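Local coordinates for NifU like protein IscU (Streptococcus pyogenes, PDB 1SU0) that probably serves as a scaffold on which iron-sulfur clusters are assembled by IscS and then handed to other proteins, and here binds zinc instead, at residues P38-V43 / N63-S68; I58-N63 / M74-V79; D92-M97 / C127-W132. All blocks are in the same frame, centred on the assembly; numbering follows the deposited sequence.

Overall arrangement
Contact 1 is partly exposed and polar: metal bonds, a carboxylate and backbone hydrogen bonds join a loop to the turn that leads into helix 66-79. Contacts 2 and 3 are buried and held by apolar or aromatic packing. Contacts 1 and 2 share Asn63 and helix 66-79. Contact 1 takes the start of that helix and contact 2 its last turns, which lie on the sheet. Contact 3 pairs helices 84-97 and 122-139. It meets contact 1 at the zinc, where Cys127 joins Asp42 and Cys65. It meets contact 2 where Met75 and Val79 pack on Trp132. The metal site lies beside a core of helices packed on the sheet and on each other.

Contact 1 (P38-V43 / N63-S68); sequences PTCGDV and NGCTIS. With ZN (zinc ion), chain B.
Asp42 and Cys65 meet at a zinc ion. Asp42 OD1 lies 2.4 Å from the metal and Cys65 SG 2.6 Å from it. Cys40 is a ligand too, but its SG is farther from the zinc, at 2.8 Å. Cys127 completes the four-residue site. The zinc is probably a substitute for an iron-sulfur centre, so these ligands are likely to mark where the cluster is built.

The tight part surrounds the carboxylate of Asp42. While OD1 holds the metal, Asp42 OD2 accepts from Cys65 N at 3.1 Å, with an N-H...O angle of 157°. The donor comes from above the carboxylate plane. Holding both oxygens limits the rotation of the group. Asp42 OD2 also comes within 3.2 Å of Gly64 CA, an approach eased by the lack of a side chain on Gly64. Cys65 SG stands between its own backbone N and carbonyl carbon (chi1 74°). There it binds zinc and also takes a weak N-cap bond from Ser68 N. The amides of this helix start may help to polarise the sulfur.

The outer side is looser. Val43 N gives a bent bond to Asn63 O, with an N-H...O angle of 134°, and Asn63 N returns one to Val43 O. Val43 and Asn63 are exposed at this edge; Cys40 is exposed at the zinc end. Packing tightens toward Asp42, whose CA makes a CA-H...O contact with Asn63 O at 3.0 Å.

Segment 38-43 is the loop from strand 33-36 into strand 43-50. Segment 63-68 turns from the end of strand 55-63 into helix 66-79. Helix 122-139 packs beside both: Leu130 touches Asp42, Cys127 O takes a hydrogen bond from Ser68 OG, and Lys126 meets Pro38.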
loop_
_atom_site.group_PDB
_atom_site.type_symbol
_atom_site.label_atom_id
_atom_site.label_comp_id
_atom_site.label_asym_id
_atom_site.label_seq_id
_atom_site.Cartn_x
_atom_site.Cartn_y
_atom_site.Cartn_z
ATOM N N PRO A 38 -7.252 4.925 -10.593
ATOM C CA PRO A 38 -8.541 5.575 -10.305
ATOM C C PRO A 38 -9.170 6.130 -11.607
ATOM O O PRO A 38 -10.364 5.991 -11.883
ATOM C CB PRO A 38 -8.148 6.742 -9.379
ATOM C CG PRO A 38 -6.775 6.397 -8.827
ATOM C CD PRO A 38 -6.135 5.516 -9.821
ATOM N N THR A 39 -8.286 6.704 -12.417
ATOM C CA THR A 39 -8.567 7.561 -13.571
ATOM C C THR A 39 -7.346 8.468 -13.670
ATOM O O THR A 39 -7.065 9.038 -14.709
ATOM C CB THR A 39 -9.828 8.419 -13.383
ATOM O OG1 THR A 39 -10.988 7.581 -13.334
ATOM C CG2 THR A 39 -10.083 9.303 -14.609
ATOM N N CYS A 40 -6.635 8.580 -12.545
ATOM C CA CYS A 40 -5.421 9.360 -12.418
ATOM C C CYS A 40 -4.280 8.874 -13.303
ATOM O O CYS A 40 -3.459 9.671 -13.755
ATOM C CB CYS A 40 -4.954 9.310 -10.965
ATOM S SG CYS A 40 -3.646 10.490 -10.604
ATOM N N GLY A 41 -4.210 7.565 -13.505
ATOM C CA GLY A 41 -3.198 6.950 -14.351
ATOM C C GLY A 41 -2.141 6.206 -13.551
ATOM O O GLY A 41 -0.983 6.149 -13.964
ATOM N N ASP A 42 -2.529 5.627 -12.417
ATOM C CA ASP A 42 -1.583 4.858 -11.622
ATOM C C ASP A 42 -1.607 3.406 -12.105
ATOM O O ASP A 42 -2.580 2.979 -12.684
ATOM C CB ASP A 42 -1.886 4.974 -10.120
ATOM C CG ASP A 42 -2.142 6.416 -9.676
ATOM O OD1 ASP A 42 -3.085 6.639 -8.884
ATOM O OD2 ASP A 42 -1.464 7.390 -10.074
ATOM N N VAL A 43 -0.507 2.683 -11.931
ATOM C CA VAL A 43 -0.430 1.261 -12.263
ATOM C C VAL A 43 0.564 0.551 -11.325
ATOM O O VAL A 43 1.540 1.150 -10.867
ATOM C CB VAL A 43 -0.018 0.982 -13.737
ATOM C CG1 VAL A 43 -0.784 1.854 -14.720
ATOM C CG2 VAL A 43 1.471 1.181 -13.937
ATOM N N ASN A 63 3.665 3.155 -11.920
ATOM C CA ASN A 63 3.728 4.571 -12.259
ATOM C C ASN A 63 2.524 5.269 -11.692
ATOM O O ASN A 63 1.397 4.941 -12.055
ATOM C CB ASN A 63 3.750 4.765 -13.764
ATOM C CG ASN A 63 3.152 6.102 -14.198
ATOM O OD1 ASN A 63 3.841 7.135 -14.221
ATOM N ND2 ASN A 63 1.865 6.085 -14.557
ATOM N N GLY A 64 2.760 6.231 -10.811
ATOM C CA GLY A 64 1.670 7.026 -10.290
ATOM C C GLY A 64 2.059 8.358 -9.691
ATOM O O GLY A 64 3.237 8.706 -9.603
ATOM N N CYS A 65 1.018 9.086 -9.292
ATOM C CA CYS A 65 1.138 10.282 -8.483
ATOM C C CYS A 65 1.936 10.024 -7.195
ATOM O O CYS A 65 2.194 8.878 -6.827
ATOM C CB CYS A 65 -0.259 10.879 -8.195
ATOM S SG CYS A 65 -1.313 10.032 -6.994
ATOM N N THR A 66 2.352 11.103 -6.542
ATOM C CA THR A 66 3.066 11.009 -5.275
ATOM C C THR A 66 2.315 10.154 -4.282
ATOM O O THR A 66 2.899 9.293 -3.631
ATOM C CB THR A 66 3.250 12.400 -4.684
ATOM O OG1 THR A 66 4.185 13.116 -5.473
ATOM C CG2 THR A 66 3.921 12.332 -3.302
ATOM N N ILE A 67 1.017 10.413 -4.160
ATOM C CA ILE A 67 0.172 9.750 -3.170
ATOM C C ILE A 67 0.183 8.244 -3.382
ATOM O O ILE A 67 0.338 7.483 -2.442
ATOM C CB ILE A 67 -1.281 10.245 -3.292
ATOM C CG1 ILE A 67 -1.385 11.765 -3.047
ATOM C CG2 ILE A 67 -2.226 9.402 -2.377
ATOM C CD1 ILE A 67 -1.054 12.196 -1.665
ATOM N N SER A 68 0.042 7.834 -4.637
ATOM C CA SER A 68 -0.156 6.427 -4.985
ATOM C C SER A 68 1.107 5.612 -4.829
ATOM O O SER A 68 1.060 4.486 -4.406
ATOM C CB SER A 68 -0.605 6.320 -6.430
ATOM O OG SER A 68 -0.908 4.976 -6.708
HETATM ZN ZN ZN B . -3.217 8.979 -8.336
#

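Contact 2 (I58-N63 / M74-V79); sequences IAFAGN and MMTDAV
Ile58 holds CG1 anti to its backbone N (chi1 -171°) and continues extended through chi2, carrying CD1 out to Met75 and Val79. The Met75 chain bends at chi2 and chi3, and this brings its sulfur back toward the strand. Ile58 CD1 lies 4.1 Å from Met75 SD and 3.8 Å from Val79 CG2. The other branch, Ile58 CG2, packs 3.8 Å from Thr76 CB. Ile58 thus straddles the helix surface with both branches. Segment 58-63 of strand 55-63 and segment 74-79 of helix 66-79 run antiparallel, at 172°, with segment axes 8.9 Å apart. They belong to a strand-turn-helix unit: the chain leaves the sheet near the metal site and doubles back along one face of it. This helix-on-sheet packing forms part of the hydrophobic core of the NifU-like domain. Phe60 adds a second point of contact nearer the metal. Its CD2 meets Thr76 CG2 at 3.9 Å, an oblique approach to the ring. Thr76 turns its methyl to Phe60 while OG1 bonds back to Ser73 O in its own helix. His24 packs edge-to-face with the Phe60 ring, and Leu46 of strand 43-50 touches both Ile58 and Phe60.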
loop_
_atom_site.group_PDB
_atom_site.type_symbol
_atom_site.label_atom_id
_atom_site.label_comp_id
_atom_site.label_asym_id
_atom_site.label_seq_id
_atom_site.Cartn_x
_atom_site.Cartn_y
_atom_site.Cartn_z
ATOM N N ILE A 58 7.819 -9.286 -0.626
ATOM C CA ILE A 58 6.934 -8.485 -1.475
ATOM C C ILE A 58 7.704 -7.385 -2.212
ATOM O O ILE A 58 8.697 -6.856 -1.703
ATOM C CB ILE A 58 5.800 -7.874 -0.616
ATOM C CG1 ILE A 58 4.730 -7.229 -1.485
ATOM C CG2 ILE A 58 6.348 -6.888 0.447
ATOM C CD1 ILE A 58 3.447 -6.976 -0.714
ATOM N N ALA A 59 7.228 -7.057 -3.412
ATOM C CA ALA A 59 7.869 -6.082 -4.280
ATOM C C ALA A 59 6.871 -5.499 -5.272
ATOM O O ALA A 59 5.922 -6.178 -5.695
ATOM C CB ALA A 59 9.030 -6.722 -5.033
ATOM N N PHE A 60 7.096 -4.241 -5.643
ATOM C CA PHE A 60 6.208 -3.547 -6.563
ATOM C C PHE A 60 6.905 -2.556 -7.503
ATOM O O PHE A 60 7.992 -2.029 -7.238
ATOM C CB PHE A 60 5.087 -2.829 -5.816
ATOM C CG PHE A 60 5.431 -1.427 -5.439
ATOM C CD1 PHE A 60 5.082 -0.365 -6.271
ATOM C CD2 PHE A 60 6.147 -1.170 -4.261
ATOM C CE1 PHE A 60 5.433 0.928 -5.948
ATOM C CE2 PHE A 60 6.493 0.106 -3.925
ATOM C CZ PHE A 60 6.139 1.166 -4.767
ATOM N N ALA A 61 6.213 -2.305 -8.603
ATOM C CA ALA A 61 6.688 -1.424 -9.635
ATOM C C ALA A 61 5.483 -0.867 -10.373
ATOM O O ALA A 61 4.434 -1.505 -10.438
ATOM C CB ALA A 61 7.593 -2.178 -10.581
ATOM N N GLY A 62 5.623 0.326 -10.924
ATOM C CA GLY A 62 4.537 0.920 -11.676
ATOM C C GLY A 62 4.747 2.390 -11.961
ATOM O O GLY A 62 5.865 2.829 -12.230
ATOM N N ASN A 63 3.665 3.155 -11.920
ATOM C CA ASN A 63 3.728 4.571 -12.259
ATOM C C ASN A 63 2.524 5.269 -11.692
ATOM O O ASN A 63 1.397 4.941 -12.055
ATOM C CB ASN A 63 3.750 4.765 -13.764
ATOM C CG ASN A 63 3.152 6.102 -14.198
ATOM O OD1 ASN A 63 3.841 7.135 -14.221
ATOM N ND2 ASN A 63 1.865 6.085 -14.557
ATOM N N MET A 74 4.483 2.212 1.377
ATOM C CA MET A 74 4.093 2.031 2.777
ATOM C C MET A 74 3.281 0.736 3.015
ATOM O O MET A 74 3.422 0.063 4.036
ATOM C CB MET A 74 3.292 3.245 3.226
ATOM C CG MET A 74 4.073 4.561 3.238
ATOM S SD MET A 74 2.829 6.111 3.198
ATOM C CE MET A 74 3.994 7.544 3.933
ATOM N N MET A 75 2.428 0.384 2.067
ATOM C CA MET A 75 1.690 -0.875 2.129
ATOM C C MET A 75 2.652 -2.076 2.289
ATOM O O MET A 75 2.413 -2.942 3.126
ATOM C CB MET A 75 0.819 -1.015 0.889
ATOM C CG MET A 75 -0.016 -2.292 0.833
ATOM S SD MET A 75 1.006 -3.808 0.114
ATOM C CE MET A 75 1.357 -3.175 -1.756
ATOM N N THR A 76 3.750 -2.101 1.536
ATOM C CA THR A 76 4.697 -3.214 1.600
ATOM C C THR A 76 5.313 -3.337 2.984
ATOM O O THR A 76 5.485 -4.433 3.489
ATOM C CB THR A 76 5.866 -3.075 0.576
ATOM O OG1 THR A 76 6.714 -1.967 0.927
ATOM C CG2 THR A 76 5.367 -2.786 -0.836
ATOM N N ASP A 77 5.673 -2.210 3.576
ATOM C CA ASP A 77 6.249 -2.217 4.892
ATOM C C ASP A 77 5.244 -2.817 5.881
ATOM O O ASP A 77 5.626 -3.555 6.794
ATOM C CB ASP A 77 6.570 -0.795 5.347
ATOM C CG ASP A 77 7.859 -0.244 4.773
ATOM O OD1 ASP A 77 8.596 -0.932 4.043
ATOM O OD2 ASP A 77 8.213 0.918 5.035
ATOM N N ALA A 78 3.968 -2.480 5.700
ATOM C CA ALA A 78 2.923 -2.804 6.679
ATOM C C ALA A 78 2.492 -4.254 6.669
ATOM O O ALA A 78 1.940 -4.732 7.657
ATOM C CB ALA A 78 1.682 -1.928 6.451
ATOM N N VAL A 79 2.702 -4.939 5.557
ATOM C CA VAL A 79 2.120 -6.258 5.357
ATOM C C VAL A 79 3.152 -7.385 5.340
ATOM O O VAL A 79 2.793 -8.564 5.428
ATOM C CB VAL A 79 1.284 -6.306 4.052
ATOM C CG1 VAL A 79 0.216 -5.221 4.072
ATOM C CG2 VAL A 79 2.159 -6.205 2.822
#

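Contact 3 (D92-M97 / C127-W132); sequences DIFSEM and CSTLAW. With ZN (zinc ion), chain B.
Phe94 and Trp132 form the aromatic part of the contact, a face-to-face stack between antiparallel helix segments (172°). The Phe94 ring and the five-membered ring of Trp132 have centroids 4.0 Å apart and planes at 25°. Trp132 NE1 sits over the centre of the Phe94 ring, while Phe94 CG is 3.4 Å from NE1. Phe94 CG is anti to its backbone N (chi1 -176°), and the ring reaches across to the facing helix. A CH-pi contact adds to the stack: Phe94 CB lies over the five-membered ring of Trp132, 4.1 Å from its centroid.

The remaining touches are van der Waals. Ser128 CB meets the edge of the Phe94 ring in its plane, 3.9 Å from CZ. Thr129 CG2 lies at the ring edge as well, 4.3 Å from Phe94 CE2. Ser128 O approaches Phe94 CE2 obliquely, at 3.7 Å.

The polar atoms of Ser128 border the Phe94 ring, but their hydrogen bonds go to other residues: OG to Ile125 O, and O from Ser71 OG. The sulfur of Cys127 is a metal ligand, 2.2 Å from the zinc.

Ring stacking and van der Waals contact therefore join the helices, with no hydrogen bond between the two segments.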
loop_
_atom_site.group_PDB
_atom_site.type_symbol
_atom_site.label_atom_id
_atom_site.label_comp_id
_atom_site.label_asym_id
_atom_site.label_seq_id
_atom_site.Cartn_x
_atom_site.Cartn_y
_atom_site.Cartn_z
ATOM N N ASP A 92 -8.475 -3.455 5.112
ATOM C CA ASP A 92 -9.742 -2.925 5.560
ATOM C C ASP A 92 -9.539 -1.700 6.440
ATOM O O ASP A 92 -10.255 -0.731 6.293
ATOM C CB ASP A 92 -10.548 -4.017 6.294
ATOM C CG ASP A 92 -11.204 -5.015 5.324
ATOM O OD1 ASP A 92 -12.025 -5.808 5.814
ATOM O OD2 ASP A 92 -10.990 -5.092 4.077
ATOM N N ILE A 93 -8.552 -1.745 7.334
ATOM C CA ILE A 93 -8.241 -0.620 8.224
ATOM C C ILE A 93 -7.825 0.626 7.452
ATOM O O ILE A 93 -8.248 1.737 7.759
ATOM C CB ILE A 93 -7.139 -1.002 9.266
ATOM C CG1 ILE A 93 -7.721 -1.924 10.355
ATOM C CG2 ILE A 93 -6.550 0.229 9.946
ATOM C CD1 ILE A 93 -6.671 -2.791 11.056
ATOM N N PHE A 94 -7.002 0.430 6.445
ATOM C CA PHE A 94 -6.520 1.526 5.635
ATOM C C PHE A 94 -7.661 2.175 4.846
ATOM O O PHE A 94 -7.894 3.383 4.895
ATOM C CB PHE A 94 -5.469 1.014 4.658
ATOM C CG PHE A 94 -4.858 2.103 3.843
ATOM C CD1 PHE A 94 -3.718 2.737 4.276
ATOM C CD2 PHE A 94 -5.456 2.528 2.676
ATOM C CE1 PHE A 94 -3.177 3.758 3.548
ATOM C CE2 PHE A 94 -4.925 3.534 1.954
ATOM C CZ PHE A 94 -3.785 4.154 2.382
ATOM N N SER A 95 -8.350 1.329 4.106
ATOM C CA SER A 95 -9.522 1.688 3.340
ATOM C C SER A 95 -10.534 2.484 4.161
ATOM O O SER A 95 -11.071 3.473 3.672
ATOM C CB SER A 95 -10.170 0.411 2.814
ATOM O OG SER A 95 -10.944 0.703 1.688
ATOM N N GLU A 96 -10.766 2.083 5.409
ATOM C CA GLU A 96 -11.678 2.808 6.294
ATOM C C GLU A 96 -11.108 4.103 6.805
ATOM O O GLU A 96 -11.844 5.039 7.070
ATOM C CB GLU A 96 -11.993 1.991 7.535
ATOM C CG GLU A 96 -12.987 0.880 7.350
ATOM C CD GLU A 96 -12.902 -0.094 8.495
ATOM O OE1 GLU A 96 -13.283 -1.258 8.256
ATOM O OE2 GLU A 96 -12.442 0.298 9.621
ATOM N N MET A 97 -9.804 4.131 7.020
ATOM C CA MET A 97 -9.139 5.347 7.452
ATOM C C MET A 97 -9.239 6.463 6.380
ATOM O O MET A 97 -9.493 7.624 6.687
ATOM C CB MET A 97 -7.678 5.052 7.764
ATOM C CG MET A 97 -6.859 6.287 8.137
ATOM S SD MET A 97 -4.954 5.893 8.250
ATOM C CE MET A 97 -4.459 5.730 6.364
ATOM N N CYS A 127 -6.203 6.509 -5.432
ATOM C CA CYS A 127 -4.746 6.568 -5.591
ATOM C C CYS A 127 -4.089 5.748 -4.450
ATOM O O CYS A 127 -3.242 4.867 -4.662
ATOM C CB CYS A 127 -4.248 8.026 -5.574
ATOM S SG CYS A 127 -4.932 9.109 -6.896
ATOM N N SER A 128 -4.549 6.016 -3.241
ATOM C CA SER A 128 -4.005 5.398 -2.048
ATOM C C SER A 128 -4.363 3.900 -1.878
ATOM O O SER A 128 -3.555 3.119 -1.410
ATOM C CB SER A 128 -4.471 6.210 -0.856
ATOM O OG SER A 128 -5.863 6.065 -0.679
ATOM N N THR A 129 -5.541 3.482 -2.316
ATOM C CA THR A 129 -5.966 2.090 -2.101
ATOM C C THR A 129 -5.446 1.104 -3.144
ATOM O O THR A 129 -5.431 -0.093 -2.887
ATOM C CB THR A 129 -7.474 1.983 -2.018
ATOM O OG1 THR A 129 -8.045 2.463 -3.228
ATOM C CG2 THR A 129 -8.038 2.891 -0.922
ATOM N N LEU A 130 -4.987 1.595 -4.285
ATOM C CA LEU A 130 -4.549 0.735 -5.381
ATOM C C LEU A 130 -3.636 -0.405 -4.945
ATOM O O LEU A 130 -3.873 -1.568 -5.270
ATOM C CB LEU A 130 -3.859 1.574 -6.478
ATOM C CG LEU A 130 -3.352 0.875 -7.762
ATOM C CD1 LEU A 130 -4.309 -0.122 -8.351
ATOM C CD2 LEU A 130 -3.023 1.921 -8.812
ATOM N N ALA A 131 -2.590 -0.075 -4.210
ATOM C CA ALA A 131 -1.636 -1.080 -3.747
ATOM C C ALA A 131 -2.317 -2.110 -2.848
ATOM O O ALA A 131 -2.095 -3.327 -2.978
ATOM C CB ALA A 131 -0.529 -0.433 -3.018
ATOM N N TRP A 132 -3.154 -1.614 -1.946
ATOM C CA TRP A 132 -3.846 -2.486 -1.024
ATOM C C TRP A 132 -4.702 -3.506 -1.760
ATOM O O TRP A 132 -4.733 -4.659 -1.377
ATOM C CB TRP A 132 -4.670 -1.656 -0.040
ATOM C CG TRP A 132 -3.800 -0.897 0.879
ATOM C CD1 TRP A 132 -3.403 0.405 0.745
ATOM C CD2 TRP A 132 -3.153 -1.399 2.050
ATOM N NE1 TRP A 132 -2.557 0.742 1.767
ATOM C CE2 TRP A 132 -2.402 -0.339 2.597
ATOM C CE3 TRP A 132 -3.140 -2.641 2.705
ATOM C CZ2 TRP A 132 -1.645 -0.480 3.760
ATOM C CZ3 TRP A 132 -2.377 -2.784 3.858
ATOM C CH2 TRP A 132 -1.652 -1.710 4.376
HETATM ZN ZN ZN B . -3.217 8.979 -8.336
#